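Local atomic coordinates of JSC1_58120g3 ([Leptolyngbya] sp. JSC-1, PDB entry 6XHH), a protein that probably senses far-red light through a GAF domain that covalently carries a bilin chromophore, as a cyanobacteriochrome of the phytochrome superfamily. Residues A[86-98]-A[104-118]. Sequence-based numbering, arbitrary orientation.
Sequences PFVVDDIYLGETI and FNLQKPKRPLTDCHI. With M1V (mesobiliverdin IX(alpha)), chain C; EDO (1,2-ethanediol), chain H; EDO (1,2-ethanediol), chain D.
Leu113 is the bump that fills the hollow between Gly95, Val89, Phe87 and His117. Its CD1 sits 3.6 Å from Gly95 CA; a CB there would run into Arg111 O. CD2 covers one face of the His117 imidazole, and bilin nitrogen NC lies over the opposite face. In Phe87, chi1 of -170° sets CG opposite the backbone N and carries the ring toward bilin and His117. One ring face lies under bilin CAC, and an edge meets Leu113 CG. The ring is near parallel to that of His117 but slid aside, with CE2 3.5 Å from His117 CE1. With an alanine in place of Phe87, bilin CAC would probably lose the ring beneath it, and Leu113 CG and His117 CE1 a neighbour. Farther along, Thr97 CG2 plugs the centre of one Phe104 face, 3.6 Å from the centroid. Ile98 packs against the aliphatic chain of Lys108. Glu96 and Arg111 form an antiparallel hydrogen-bonded pair: Glu96 N to Arg111 O (2.9 Å), Arg111 N to Glu96 O (3.0 Å). Lys110 NZ makes a salt bridge to Asp90 OD2 (3.4 Å), also hydrogen-bonded to His154; a water links NZ to Thr97 OG1. Cys116, Thr114 and His117 bond the bilin from 104-118, while 86-98 backs Leu113 and probably helps hold His117 against it.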
loop_
_atom_site.group_PDB
_atom_site.type_symbol
_atom_site.label_atom_id
_atom_site.label_comp_id
_atom_site.label_asym_id
_atom_site.label_seq_id
_atom_site.Cartn_x
_atom_site.Cartn_y
_atom_site.Cartn_z
ATOM N N PRO A 86 -6.554 -6.285 3.314
ATOM C CA PRO A 86 -5.143 -5.913 3.184
ATOM C C PRO A 86 -4.274 -7.138 2.939
ATOM O O PRO A 86 -4.688 -8.286 3.130
ATOM C CB PRO A 86 -4.817 -5.288 4.543
ATOM C CG PRO A 86 -5.674 -6.044 5.486
ATOM C CD PRO A 86 -6.968 -6.346 4.725
ATOM N N PHE A 87 -3.037 -6.864 2.530
ATOM C CA PHE A 87 -1.983 -7.858 2.377
ATOM C C PHE A 87 -0.809 -7.431 3.250
ATOM O O PHE A 87 -0.211 -6.377 3.012
ATOM C CB PHE A 87 -1.575 -7.973 0.910
ATOM C CG PHE A 87 -0.667 -9.130 0.611
ATOM C CD1 PHE A 87 -1.098 -10.426 0.803
ATOM C CD2 PHE A 87 0.609 -8.914 0.126
ATOM C CE1 PHE A 87 -0.275 -11.494 0.528
ATOM C CE2 PHE A 87 1.434 -9.984 -0.149
ATOM C CZ PHE A 87 0.999 -11.271 0.041
ATOM N N VAL A 88 -0.480 -8.243 4.249
ATOM C CA VAL A 88 0.400 -7.850 5.349
ATOM C C VAL A 88 1.525 -8.869 5.459
ATOM O O VAL A 88 1.273 -10.025 5.797
ATOM C CB VAL A 88 -0.361 -7.757 6.677
ATOM C CG1 VAL A 88 0.559 -7.257 7.779
ATOM C CG2 VAL A 88 -1.612 -6.869 6.528
ATOM N N VAL A 89 2.755 -8.450 5.173
ATOM C CA VAL A 89 3.907 -9.363 5.117
ATOM C C VAL A 89 5.082 -8.752 5.878
ATOM O O VAL A 89 5.767 -7.855 5.366
ATOM C CB VAL A 89 4.296 -9.682 3.672
ATOM C CG1 VAL A 89 5.504 -10.629 3.646
ATOM C CG2 VAL A 89 3.098 -10.278 2.929
ATOM N N ASP A 90 5.340 -9.246 7.095
ATOM C CA ASP A 90 6.494 -8.770 7.856
ATOM C C ASP A 90 7.794 -9.026 7.104
ATOM O O ASP A 90 8.691 -8.179 7.082
ATOM C CB ASP A 90 6.575 -9.466 9.213
ATOM C CG ASP A 90 5.494 -9.038 10.169
ATOM O OD1 ASP A 90 4.587 -8.296 9.749
ATOM O OD2 ASP A 90 5.583 -9.422 11.355
ATOM N N ASP A 91 7.913 -10.207 6.508
ATOM C CA ASP A 91 9.161 -10.715 5.949
ATOM C C ASP A 91 8.777 -11.486 4.691
ATOM O O ASP A 91 8.107 -12.512 4.799
ATOM C CB ASP A 91 9.851 -11.617 6.976
ATOM C CG ASP A 91 11.198 -12.153 6.516
ATOM O OD1 ASP A 91 11.432 -12.268 5.306
ATOM O OD2 ASP A 91 12.006 -12.490 7.401
ATOM N N ILE A 92 9.182 -11.008 3.508
ATOM C CA ILE A 92 8.738 -11.642 2.266
ATOM C C ILE A 92 9.179 -13.098 2.158
ATOM O O ILE A 92 8.635 -13.849 1.336
ATOM C CB ILE A 92 9.210 -10.855 1.018
ATOM C CG1 ILE A 92 10.735 -10.899 0.861
ATOM C CG2 ILE A 92 8.645 -9.433 1.027
ATOM C CD1 ILE A 92 11.191 -10.405 -0.525
ATOM N N TYR A 93 10.151 -13.523 2.956
ATOM C CA TYR A 93 10.608 -14.903 2.902
ATOM C C TYR A 93 9.880 -15.803 3.879
ATOM O O TYR A 93 10.090 -17.022 3.845
ATOM C CB TYR A 93 12.115 -14.965 3.157
ATOM C CG TYR A 93 12.890 -14.123 2.175
ATOM C CD1 TYR A 93 12.825 -14.374 0.806
ATOM C CD2 TYR A 93 13.654 -13.051 2.604
ATOM C CE1 TYR A 93 13.531 -13.596 -0.106
ATOM C CE2 TYR A 93 14.352 -12.273 1.701
ATOM C CZ TYR A 93 14.281 -12.550 0.352
ATOM O OH TYR A 93 14.987 -11.777 -0.541
ATOM N N LEU A 94 9.042 -15.238 4.747
ATOM C CA LEU A 94 8.303 -16.028 5.719
ATOM C C LEU A 94 6.801 -16.024 5.495
ATOM O O LEU A 94 6.157 -17.039 5.757
ATOM C CB LEU A 94 8.604 -15.545 7.146
ATOM C CG LEU A 94 10.071 -15.677 7.571
ATOM C CD1 LEU A 94 10.284 -15.141 8.968
ATOM C CD2 LEU A 94 10.512 -17.131 7.501
ATOM N N GLY A 95 6.213 -14.939 5.025
ATOM C CA GLY A 95 4.866 -15.000 4.495
ATOM C C GLY A 95 3.915 -14.033 5.176
ATOM O O GLY A 95 4.292 -13.232 6.025
ATOM N N GLU A 96 2.655 -14.131 4.770
ATOM C CA GLU A 96 1.649 -13.141 5.129
ATOM C C GLU A 96 0.994 -13.443 6.474
ATOM O O GLU A 96 0.833 -14.600 6.873
ATOM C CB GLU A 96 0.572 -13.044 4.049
ATOM C CG GLU A 96 -0.292 -14.290 3.917
ATOM C CD GLU A 96 -1.618 -14.021 3.200
ATOM O OE1 GLU A 96 -2.357 -13.106 3.600
ATOM O OE2 GLU A 96 -1.914 -14.722 2.217
ATOM N N THR A 97 0.633 -12.368 7.174
ATOM C CA THR A 97 -0.197 -12.437 8.367
ATOM C C THR A 97 -1.656 -12.602 7.960
ATOM O O THR A 97 -2.174 -11.810 7.168
ATOM C CB THR A 97 -0.031 -11.154 9.186
ATOM O OG1 THR A 97 1.348 -10.983 9.539
ATOM C CG2 THR A 97 -0.882 -11.215 10.446
ATOM N N ILE A 98 -2.325 -13.622 8.501
ATOM C CA ILE A 98 -3.699 -13.880 8.076
ATOM C C ILE A 98 -4.630 -12.826 8.661
ATOM O O ILE A 98 -4.605 -12.545 9.869
ATOM C CB ILE A 98 -4.139 -15.301 8.459
ATOM C CG1 ILE A 98 -3.173 -16.330 7.848
ATOM C CG2 ILE A 98 -5.538 -15.546 7.938
ATOM C CD1 ILE A 98 -3.060 -16.254 6.340
ATOM N N PHE A 104 -6.034 -9.426 12.660
ATOM C CA PHE A 104 -5.154 -10.581 12.523
ATOM C C PHE A 104 -5.811 -11.811 13.138
ATOM O O PHE A 104 -6.451 -11.728 14.193
ATOM C CB PHE A 104 -3.806 -10.351 13.223
ATOM C CG PHE A 104 -2.938 -9.277 12.605
ATOM C CD1 PHE A 104 -3.257 -8.685 11.398
ATOM C CD2 PHE A 104 -1.787 -8.864 13.263
ATOM C CE1 PHE A 104 -2.432 -7.689 10.856
ATOM C CE2 PHE A 104 -0.960 -7.890 12.726
ATOM C CZ PHE A 104 -1.296 -7.292 11.530
ATOM N N ASN A 105 -5.636 -12.957 12.488
ATOM C CA ASN A 105 -5.927 -14.247 13.115
ATOM C C ASN A 105 -4.626 -14.731 13.738
ATOM O O ASN A 105 -3.742 -15.248 13.049
ATOM C CB ASN A 105 -6.486 -15.241 12.105
ATOM C CG ASN A 105 -6.839 -16.588 12.738
ATOM O OD1 ASN A 105 -6.252 -16.989 13.747
ATOM N ND2 ASN A 105 -7.795 -17.294 12.136
ATOM N N LEU A 106 -4.491 -14.535 15.051
ATOM C CA LEU A 106 -3.238 -14.868 15.718
ATOM C C LEU A 106 -3.032 -16.369 15.862
ATOM O O LEU A 106 -1.909 -16.800 16.148
ATOM C CB LEU A 106 -3.184 -14.192 17.088
ATOM C CG LEU A 106 -3.107 -12.665 17.048
ATOM C CD1 LEU A 106 -3.641 -12.056 18.338
ATOM C CD2 LEU A 106 -1.681 -12.203 16.773
ATOM N N GLN A 107 -4.080 -17.170 15.651
ATOM C CA GLN A 107 -3.985 -18.624 15.738
ATOM C C GLN A 107 -3.376 -19.249 14.493
ATOM O O GLN A 107 -2.956 -20.410 14.540
ATOM C CB GLN A 107 -5.375 -19.238 15.962
ATOM C CG GLN A 107 -5.851 -19.289 17.408
ATOM C CD GLN A 107 -6.013 -17.914 18.027
ATOM O OE1 GLN A 107 -5.220 -17.505 18.875
ATOM N NE2 GLN A 107 -7.047 -17.187 17.601
ATOM N N LYS A 108 -3.324 -18.517 13.382
ATOM C CA LYS A 108 -2.854 -19.127 12.145
ATOM C C LYS A 108 -1.386 -18.811 11.900
ATOM O O LYS A 108 -0.948 -17.682 12.139
ATOM C CB LYS A 108 -3.674 -18.629 10.956
ATOM C CG LYS A 108 -5.100 -19.166 10.932
ATOM C CD LYS A 108 -5.801 -18.837 9.621
ATOM C CE LYS A 108 -7.102 -19.617 9.493
ATOM N NZ LYS A 108 -7.780 -19.450 8.170
ATOM N N PRO A 109 -0.605 -19.770 11.416
ATOM C CA PRO A 109 0.770 -19.462 11.021
ATOM C C PRO A 109 0.787 -18.560 9.797
ATOM O O PRO A 109 -0.186 -18.463 9.050
ATOM C CB PRO A 109 1.373 -20.837 10.709
ATOM C CG PRO A 109 0.178 -21.692 10.341
ATOM C CD PRO A 109 -0.954 -21.186 11.189
ATOM N N LYS A 110 1.920 -17.889 9.604
ATOM C CA LYS A 110 2.103 -17.086 8.401
ATOM C C LYS A 110 2.033 -17.972 7.160
ATOM O O LYS A 110 2.404 -19.148 7.188
ATOM C CB LYS A 110 3.440 -16.337 8.443
ATOM C CG LYS A 110 3.707 -15.507 9.725
ATOM C CD LYS A 110 2.708 -14.388 9.922
ATOM C CE LYS A 110 3.109 -13.489 11.103
ATOM N NZ LYS A 110 4.220 -12.533 10.821
ATOM N N ARG A 111 1.525 -17.403 6.066
ATOM C CA ARG A 111 1.345 -18.145 4.825
ATOM C C ARG A 111 2.420 -17.754 3.821
ATOM O O ARG A 111 2.404 -16.622 3.330
ATOM C CB ARG A 111 -0.042 -17.881 4.242
ATOM C CG ARG A 111 -0.369 -18.715 3.027
ATOM C CD ARG A 111 -1.767 -18.380 2.514
ATOM N NE ARG A 111 -2.398 -19.525 1.868
ATOM C CZ ARG A 111 -2.371 -19.758 0.561
ATOM N NH1 ARG A 111 -1.739 -18.926 -0.256
ATOM N NH2 ARG A 111 -2.979 -20.829 0.068
ATOM N N PRO A 112 3.338 -18.652 3.468
ATOM C CA PRO A 112 4.430 -18.289 2.555
ATOM C C PRO A 112 3.930 -17.841 1.193
ATOM O O PRO A 112 2.921 -18.323 0.682
ATOM C CB PRO A 112 5.247 -19.586 2.453
ATOM C CG PRO A 112 4.986 -20.285 3.752
ATOM C CD PRO A 112 3.537 -19.987 4.060
ATOM N N LEU A 113 4.666 -16.898 0.603
ATOM C CA LEU A 113 4.352 -16.368 -0.718
ATOM C C LEU A 113 4.909 -17.272 -1.812
ATOM O O LEU A 113 5.890 -17.987 -1.615
ATOM C CB LEU A 113 4.941 -14.962 -0.886
ATOM C CG LEU A 113 4.217 -13.759 -0.273
ATOM C CD1 LEU A 113 3.942 -13.897 1.214
ATOM C CD2 LEU A 113 5.050 -12.518 -0.535
ATOM N N THR A 114 4.263 -17.234 -2.975
ATOM C CA THR A 114 4.749 -17.941 -4.155
ATOM C C THR A 114 6.070 -17.333 -4.616
ATOM O O THR A 114 6.280 -16.130 -4.498
ATOM C CB THR A 114 3.690 -17.845 -5.260
ATOM O OG1 THR A 114 2.511 -18.565 -4.859
ATOM C CG2 THR A 114 4.205 -18.372 -6.587
ATOM N N ASP A 115 6.969 -18.167 -5.158
ATOM C CA ASP A 115 8.332 -17.683 -5.378
ATOM C C ASP A 115 8.392 -16.562 -6.414
ATOM O O ASP A 115 9.215 -15.651 -6.289
ATOM C CB ASP A 115 9.273 -18.823 -5.774
ATOM C CG ASP A 115 10.736 -18.418 -5.657
ATOM O OD1 ASP A 115 11.059 -17.661 -4.717
ATOM O OD2 ASP A 115 11.559 -18.835 -6.502
ATOM N N CYS A 116 7.549 -16.609 -7.458
ATOM C CA CYS A 116 7.596 -15.532 -8.454
ATOM C C CYS A 116 7.062 -14.217 -7.904
ATOM O O CYS A 116 7.487 -13.139 -8.357
ATOM C CB CYS A 116 6.848 -15.917 -9.743
ATOM S SG CYS A 116 5.104 -16.310 -9.694
ATOM N N HIS A 117 6.145 -14.284 -6.930
ATOM C CA HIS A 117 5.744 -13.098 -6.182
ATOM C C HIS A 117 6.919 -12.551 -5.381
ATOM O O HIS A 117 7.236 -11.352 -5.450
ATOM C CB HIS A 117 4.562 -13.465 -5.281
ATOM C CG HIS A 117 3.934 -12.304 -4.566
ATOM N ND1 HIS A 117 2.838 -12.460 -3.746
ATOM C CD2 HIS A 117 4.237 -10.981 -4.538
ATOM C CE1 HIS A 117 2.487 -11.286 -3.243
ATOM N NE2 HIS A 117 3.315 -10.372 -3.713
ATOM N N ILE A 118 7.620 -13.435 -4.660
ATOM C CA ILE A 118 8.817 -13.026 -3.925
ATOM C C ILE A 118 9.835 -12.391 -4.867
ATOM O O ILE A 118 10.444 -11.368 -4.547
ATOM C CB ILE A 118 9.417 -14.225 -3.171
ATOM C CG1 ILE A 118 8.492 -14.624 -2.022
ATOM C CG2 ILE A 118 10.790 -13.868 -2.605
ATOM C CD1 ILE A 118 8.892 -15.932 -1.363
HETATM O OA M1V C . 4.717 -10.372 -10.516
HETATM C C1A M1V C . 4.365 -11.528 -10.333
HETATM N NA M1V C . 3.483 -11.905 -9.399
HETATM C C2A M1V C . 4.806 -12.648 -11.066
HETATM C CMA M1V C . 5.804 -12.627 -12.202
HETATM C C3A M1V C . 4.168 -13.774 -10.555
HETATM C CAA M1V C . 4.323 -15.179 -11.000
HETATM C CBA M1V C . 3.013 -15.771 -11.523
HETATM C C4A M1V C . 3.301 -13.290 -9.457
HETATM C CHA M1V C . 2.486 -14.091 -8.704
HETATM C C1B M1V C . 1.574 -13.761 -7.605
HETATM C C2B M1V C . 0.859 -14.770 -6.909
HETATM C CMB M1V C . 0.946 -16.255 -7.171
HETATM C C3B M1V C . 0.101 -14.154 -5.959
HETATM C CAB M1V C . -0.825 -14.831 -4.965
HETATM C CBB M1V C . -0.202 -14.801 -3.558
HETATM C CGB M1V C . 1.013 -15.701 -3.494
HETATM O O2B M1V C . 0.874 -16.945 -3.582
HETATM O O1B M1V C . 2.165 -15.233 -3.355
HETATM N NB M1V C . 1.240 -12.568 -7.086
HETATM C C4B M1V C . 0.349 -12.755 -6.089
HETATM C CHB M1V C . -0.287 -11.816 -5.262
HETATM C C1C M1V C . -0.070 -10.446 -5.057
HETATM C C2C M1V C . -0.604 -9.757 -3.959
HETATM C CAC M1V C . -1.527 -10.365 -2.926
HETATM C CBC M1V C . -2.920 -10.317 -3.614
HETATM C CGC M1V C . -3.975 -11.244 -3.029
HETATM O O2C M1V C . -3.718 -11.961 -2.035
HETATM O O1C M1V C . -5.121 -11.316 -3.540
HETATM C C3C M1V C . -0.194 -8.430 -4.069
HETATM C CMC M1V C . -0.545 -7.340 -3.096
HETATM N NC M1V C . 0.676 -9.564 -5.808
HETATM C C4C M1V C . 0.616 -8.326 -5.219
HETATM C CHC M1V C . 1.288 -7.228 -5.830
HETATM C C1D M1V C . 1.533 -5.959 -5.367
HETATM C C2D M1V C . 1.449 -4.765 -6.137
HETATM C CMD M1V C . 1.022 -4.680 -7.582
HETATM N ND M1V C . 1.974 -5.620 -4.096
HETATM C C4D M1V C . 2.131 -4.280 -4.045
HETATM O OD M1V C . 2.516 -3.685 -3.038
HETATM C C3D M1V C . 1.799 -3.731 -5.326
HETATM C CAD M1V C . 1.811 -2.272 -5.709
HETATM C CBD M1V C . 3.241 -1.821 -5.911
HETATM C C1 EDO H . -2.270 -21.241 5.994
HETATM O O1 EDO H . -3.686 -21.042 5.919
HETATM C C2 EDO H . -1.677 -20.068 6.759
HETATM O O2 EDO H . -1.913 -20.218 8.158
HETATM C C1 EDO D . 1.541 -22.235 -5.985
HETATM O O1 EDO D . 1.217 -20.874 -5.670
HETATM C C2 EDO D . 2.957 -22.304 -6.551
HETATM O O2 EDO D . 3.908 -22.270 -5.477
HETATM O O HOH W 1 3.649 -11.373 8.170
HETATM O O HOH W 2 4.302 -11.584 13.419
HETATM O O HOH W 3 7.118 -16.179 2.076
HETATM O O HOH W 4 -0.968 -15.481 10.211
#